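Local atomic coordinates of aminoacyl-histidine dipeptidase (Vibrio alginolyticus, PDB entry 3MRU), a protein that probably hydrolyses dipeptides, aminoacyl-histidine dipeptides such as carnosine among them, as a zinc-dependent metallopeptidase of the M20 family. Residues G190-D195 / A392-S397; T348-G353 / C366-L371. One frame throughout, in Å; residues are numbered along the deposited sequence.

Contact 1 of 2, residues G190-D195 / A392-S397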
loop_
_atom_site.group_PDB
_atom_site.type_symbol
_atom_site.label_atom_id
_atom_site.label_comp_id
_atom_site.label_asym_id
_atom_site.label_seq_id
_atom_site.Cartn_x
_atom_site.Cartn_y
_atom_site.Cartn_z
ATOM N N GLY A 190 -2.948 14.555 -3.413
ATOM C CA GLY A 190 -2.970 15.975 -3.795
ATOM C C GLY A 190 -3.771 16.240 -5.061
ATOM O O GLY A 190 -3.930 15.361 -5.917
ATOM N N ALA A 191 -4.297 17.452 -5.177
ATOM C CA ALA A 191 -5.085 17.834 -6.338
ATOM C C ALA A 191 -4.888 19.301 -6.744
ATOM O O ALA A 191 -5.369 20.216 -6.077
ATOM C CB ALA A 191 -6.528 17.546 -6.023
ATOM N N MET A 192 -4.172 19.513 -7.842
ATOM C CA MET A 192 -3.956 20.840 -8.356
ATOM C C MET A 192 -4.990 21.156 -9.416
ATOM O O MET A 192 -5.082 20.467 -10.431
ATOM C CB MET A 192 -2.569 20.948 -8.937
ATOM C CG MET A 192 -2.093 22.354 -8.993
ATOM S SD MET A 192 -0.429 22.416 -9.627
ATOM C CE MET A 192 0.564 21.988 -8.198
ATOM N N THR A 193 -5.767 22.209 -9.179
ATOM C CA THR A 193 -6.900 22.512 -10.025
ATOM C C THR A 193 -6.727 23.880 -10.615
ATOM O O THR A 193 -6.206 24.786 -9.962
ATOM C CB THR A 193 -8.231 22.483 -9.242
ATOM O OG1 THR A 193 -8.031 21.906 -7.940
ATOM C CG2 THR A 193 -9.290 21.692 -10.027
ATOM N N PHE A 194 -7.182 24.013 -11.856
ATOM C CA PHE A 194 -7.016 25.240 -12.640
ATOM C C PHE A 194 -8.366 25.794 -13.069
ATOM O O PHE A 194 -9.234 25.049 -13.546
ATOM C CB PHE A 194 -6.140 24.984 -13.879
ATOM C CG PHE A 194 -4.709 24.684 -13.545
ATOM C CD1 PHE A 194 -4.317 23.387 -13.206
ATOM C CD2 PHE A 194 -3.765 25.692 -13.546
ATOM C CE1 PHE A 194 -3.028 23.108 -12.864
ATOM C CE2 PHE A 194 -2.453 25.417 -13.217
ATOM C CZ PHE A 194 -2.088 24.128 -12.866
ATOM N N ASP A 195 -8.556 27.097 -12.893
ATOM C CA ASP A 195 -9.809 27.680 -13.319
ATOM C C ASP A 195 -9.672 28.370 -14.671
ATOM O O ASP A 195 -9.353 29.574 -14.754
ATOM C CB ASP A 195 -10.415 28.554 -12.227
ATOM C CG ASP A 195 -11.354 27.767 -11.320
ATOM O OD1 ASP A 195 -12.187 26.976 -11.847
ATOM O OD2 ASP A 195 -11.258 27.929 -10.081
ATOM N N ALA A 392 -3.063 28.438 -9.339
ATOM C CA ALA A 392 -3.938 27.271 -9.244
ATOM C C ALA A 392 -4.163 26.904 -7.784
ATOM O O ALA A 392 -3.522 27.463 -6.894
ATOM C CB ALA A 392 -3.321 26.124 -9.977
ATOM N N GLN A 393 -5.060 25.955 -7.536
ATOM C CA GLN A 393 -5.354 25.535 -6.170
ATOM C C GLN A 393 -4.979 24.075 -5.932
ATOM O O GLN A 393 -5.218 23.235 -6.789
ATOM C CB GLN A 393 -6.838 25.758 -5.901
ATOM C CG GLN A 393 -7.246 25.779 -4.427
ATOM C CD GLN A 393 -8.786 25.750 -4.266
ATOM O OE1 GLN A 393 -9.468 26.781 -4.452
ATOM N NE2 GLN A 393 -9.337 24.560 -3.933
ATOM N N ILE A 394 -4.374 23.777 -4.787
ATOM C CA ILE A 394 -4.227 22.385 -4.355
ATOM C C ILE A 394 -4.860 22.120 -3.017
ATOM O O ILE A 394 -4.751 22.931 -2.110
ATOM C CB ILE A 394 -2.778 21.900 -4.220
ATOM C CG1 ILE A 394 -1.934 22.855 -3.381
ATOM C CG2 ILE A 394 -2.141 21.656 -5.564
ATOM C CD1 ILE A 394 -0.626 22.267 -2.850
ATOM N N GLU A 395 -5.507 20.964 -2.914
ATOM C CA GLU A 395 -6.087 20.483 -1.677
ATOM C C GLU A 395 -5.434 19.159 -1.372
ATOM O O GLU A 395 -5.201 18.340 -2.271
ATOM C CB GLU A 395 -7.586 20.204 -1.801
ATOM C CG GLU A 395 -8.477 21.248 -2.434
ATOM C CD GLU A 395 -9.945 20.775 -2.506
ATOM O OE1 GLU A 395 -10.197 19.571 -2.826
ATOM O OE2 GLU A 395 -10.852 21.609 -2.233
ATOM N N PHE A 396 -5.169 18.942 -0.091
ATOM C CA PHE A 396 -4.648 17.671 0.395
ATOM C C PHE A 396 -5.674 16.931 1.248
ATOM O O PHE A 396 -6.553 17.546 1.876
ATOM C CB PHE A 396 -3.340 17.887 1.158
ATOM C CG PHE A 396 -2.213 18.389 0.285
ATOM C CD1 PHE A 396 -1.627 19.623 0.523
ATOM C CD2 PHE A 396 -1.753 17.631 -0.792
ATOM C CE1 PHE A 396 -0.593 20.077 -0.280
ATOM C CE2 PHE A 396 -0.736 18.092 -1.592
ATOM C CZ PHE A 396 -0.163 19.318 -1.336
ATOM N N SER A 397 -5.557 15.607 1.248
ATOM C CA SER A 397 -6.461 14.746 1.959
ATOM C C SER A 397 -5.919 13.351 1.839
ATOM O O SER A 397 -4.910 13.145 1.178
ATOM C CB SER A 397 -7.806 14.794 1.289
ATOM O OG SER A 397 -7.581 14.709 -0.092
#

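Contact 2 of 2, residues T348-G353 / C366-L371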
loop_
_atom_site.group_PDB
_atom_site.type_symbol
_atom_site.label_atom_id
_atom_site.label_comp_id
_atom_site.label_asym_id
_atom_site.label_seq_id
_atom_site.Cartn_x
_atom_site.Cartn_y
_atom_site.Cartn_z
ATOM N N THR A 348 11.389 9.208 -0.287
ATOM C CA THR A 348 10.252 10.054 -0.652
ATOM C C THR A 348 9.989 9.999 -2.153
ATOM O O THR A 348 10.925 9.853 -2.935
ATOM C CB THR A 348 10.430 11.545 -0.215
ATOM O OG1 THR A 348 10.888 11.638 1.137
ATOM C CG2 THR A 348 9.111 12.271 -0.304
ATOM N N SER A 349 8.723 10.106 -2.551
ATOM C CA SER A 349 8.386 10.113 -3.958
ATOM C C SER A 349 6.994 10.647 -4.178
ATOM O O SER A 349 6.219 10.793 -3.231
ATOM C CB SER A 349 8.445 8.714 -4.531
ATOM O OG SER A 349 7.345 7.967 -4.051
ATOM N N LEU A 350 6.692 10.935 -5.438
ATOM C CA LEU A 350 5.365 11.332 -5.836
ATOM C C LEU A 350 5.092 10.962 -7.294
ATOM O O LEU A 350 6.003 10.829 -8.111
ATOM C CB LEU A 350 5.137 12.826 -5.597
ATOM C CG LEU A 350 5.416 13.879 -6.660
ATOM C CD1 LEU A 350 4.546 15.070 -6.391
ATOM C CD2 LEU A 350 6.856 14.246 -6.575
ATOM N N ASN A 351 3.818 10.795 -7.604
ATOM C CA ASN A 351 3.422 10.357 -8.907
ATOM C C ASN A 351 2.331 11.290 -9.368
ATOM O O ASN A 351 1.288 11.338 -8.741
ATOM C CB ASN A 351 2.908 8.920 -8.814
ATOM C CG ASN A 351 2.288 8.406 -10.120
ATOM O OD1 ASN A 351 1.654 7.358 -10.128
ATOM N ND2 ASN A 351 2.469 9.135 -11.219
ATOM N N VAL A 352 2.587 12.062 -10.423
ATOM C CA VAL A 352 1.532 12.801 -11.100
ATOM C C VAL A 352 0.807 11.781 -11.978
ATOM O O VAL A 352 1.176 11.547 -13.150
ATOM C CB VAL A 352 2.084 13.978 -11.939
ATOM C CG1 VAL A 352 1.019 14.493 -12.896
ATOM C CG2 VAL A 352 2.575 15.088 -11.019
ATOM N N GLY A 353 -0.223 11.179 -11.380
ATOM C CA GLY A 353 -0.909 10.014 -11.935
ATOM C C GLY A 353 -2.117 10.246 -12.843
ATOM O O GLY A 353 -2.365 9.439 -13.741
ATOM N N CYS A 366 -2.321 13.729 -7.940
ATOM C CA CYS A 366 -1.060 13.097 -7.613
ATOM C C CYS A 366 -0.994 12.596 -6.172
ATOM O O CYS A 366 -1.816 12.956 -5.325
ATOM C CB CYS A 366 0.106 14.052 -7.910
ATOM S SG CYS A 366 0.294 15.357 -6.679
ATOM N N LEU A 367 0.001 11.761 -5.897
ATOM C CA LEU A 367 0.055 11.073 -4.624
ATOM C C LEU A 367 1.480 10.998 -4.091
ATOM O O LEU A 367 2.338 10.328 -4.665
ATOM C CB LEU A 367 -0.568 9.676 -4.754
ATOM C CG LEU A 367 -0.422 8.688 -3.594
ATOM C CD1 LEU A 367 -1.126 9.187 -2.361
ATOM C CD2 LEU A 367 -0.988 7.355 -3.984
ATOM N N ILE A 368 1.725 11.696 -2.990
ATOM C CA ILE A 368 3.053 11.732 -2.418
ATOM C C ILE A 368 3.171 10.590 -1.443
ATOM O O ILE A 368 2.262 10.364 -0.621
ATOM C CB ILE A 368 3.322 13.066 -1.688
ATOM C CG1 ILE A 368 3.058 14.239 -2.629
ATOM C CG2 ILE A 368 4.730 13.101 -1.159
ATOM C CD1 ILE A 368 2.924 15.599 -1.944
ATOM N N ARG A 369 4.285 9.871 -1.536
ATOM C CA ARG A 369 4.619 8.817 -0.594
ATOM C C ARG A 369 5.910 9.169 0.104
ATOM O O ARG A 369 6.761 9.864 -0.468
ATOM C CB ARG A 369 4.839 7.533 -1.331
ATOM C CG ARG A 369 3.632 6.982 -1.924
ATOM C CD ARG A 369 4.050 5.796 -2.727
ATOM N NE ARG A 369 2.937 5.201 -3.451
ATOM C CZ ARG A 369 1.880 4.655 -2.868
ATOM N NH1 ARG A 369 1.774 4.662 -1.545
ATOM N NH2 ARG A 369 0.918 4.139 -3.612
ATOM N N SER A 370 6.059 8.675 1.334
ATOM C CA SER A 370 7.276 8.876 2.103
ATOM C C SER A 370 7.320 7.999 3.355
ATOM O O SER A 370 6.282 7.683 3.935
ATOM C CB SER A 370 7.480 10.359 2.405
ATOM O OG SER A 370 8.670 10.512 3.149
ATOM N N LEU A 371 8.541 7.657 3.776
ATOM C CA LEU A 371 8.776 6.920 5.009
ATOM C C LEU A 371 8.883 7.965 6.100
ATOM O O LEU A 371 8.219 7.859 7.132
ATOM C CB LEU A 371 10.060 6.107 4.957
ATOM C CG LEU A 371 10.447 5.367 3.680
ATOM C CD1 LEU A 371 11.820 4.767 3.856
ATOM C CD2 LEU A 371 9.457 4.272 3.362
#

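Contact 1 of 2, residues G190-D195 / A392-S397
Met192 and Ile394 face each other in a non-hydrogen-bonded pair of two antiparallel strands, and their side chains cross obliquely on the face of the sheet that helix 373-389 covers. The branch that touches is CG2 of Ile394, 3.5 Å from Met192 CB. Met192 CG is anti to the backbone N (chi1 -158°), and it too lies against Ile394 CG2; beyond them, Ala387 of the helix packs on both residues. Just before strand 393-397 the packing is also close: the methyl of Ala392 sits over one face of the Phe194 ring, with CB 3.7 Å from the ring centroid and 21° off the normal, a CH-pi contact. Phe324 of helix 318-330 makes an edge-to-face stack with the same ring. Toward the other end, the Phe396 ring approaches Gly190, its CD2 3.6 Å from Gly190 CA.

The opposite face carries Ala191, Thr193, Gln393 and Glu395 and is looser. Gln393 and Glu395 are exposed, and neither long chain brings its polar end against strand 190-195. Few side-chain contacts cross here, and the two strands are joined mainly by backbone bonds. Thr193 and Gln393 form the firmer hydrogen-bonded pair, with Thr193 N to Gln393 O at 2.7 Å and Gln393 N to Thr193 O at 2.9 Å. Thr193 OG1 adds a weak bond to Gln393 O at 3.3 Å. At Ala191 and Glu395 the ladder is slacker: Glu395 N to Ala191 O measures 3.3 Å, and the return bond is weak.

Strand 190-195 is also bonded through its backbone to strand 361-370 and so runs inside the sheet. The chemistry is accordingly divided: apolar groups meet on the helix-covered face, the backbone bonds join the strands in the plane of the sheet, and the exposed Gln393 and Glu395 lie on the other face.

Contact 2 of 2, residues T348-G353 / C366-L371
Thr348 and Ser370 pair near the open end of an antiparallel beta hairpin made of strands 346-358 and 361-370, whose short segments run at 167° to each other. Every residue that touches across it is buried.

Backbone hydrogen bonds come at alternate pairs. Ser349 and Arg369 are joined by two near-straight ones, Ser349 N to Arg369 O at 2.9 Å and Arg369 N to Ser349 O at 2.7 Å. The Asn351 and Leu367 pair is longer, with Leu367 N to Asn351 O at 3.2 Å and a weak return bond.

Apolar contacts lie on the face carrying Leu350, Val352, Cys366 and Ile368. Leu350 and Ile368 stand side by side, pointing the same way, with CB of the leucine 3.9 Å from CG1 of the isoleucine. Val379 of helix 373-389 touches Ile368 and Thr348, and Leu383 touches Cys366, so this helix covers the face.

One side-chain bond crosses between the strands; other polar ends bond outside them. Thr348 OG1 donates to Ser370 OG at 3.2 Å, and that hydroxyl also lies within bonding distance of the carbonyls of Glu347 and Ile372, which must share its one proton. On the other face, Arg369 is bonded through NE to Ser220. Ser349 OG lies between its own backbone N and carbonyl carbon (chi1 72°); bonded to His433 NE2, it rests 3.7 Å from Arg369 CB.

From the N terminus, the chain first lays down segment 190-195 on strand 181-199, then runs through many strands and helices, among them strand 205-213, before reaching the hairpin. Contact 2 closes first, a short hairpin loop of 12 residues between 353 and 366. Helix 373-389 follows, and only then does segment 392-397 return to strand 181-199 and close the loop of 196 residues of contact 1, which encloses contact 2 without crossing it. Strands 361-370 and 393-400 flank strand 181-199, giving a beta-alpha-beta crossover that skips one strand. The two contacts meet at Gly190 N and Cys366 O, 2.7 Å apart and probably hydrogen-bonded, within one continuous sheet.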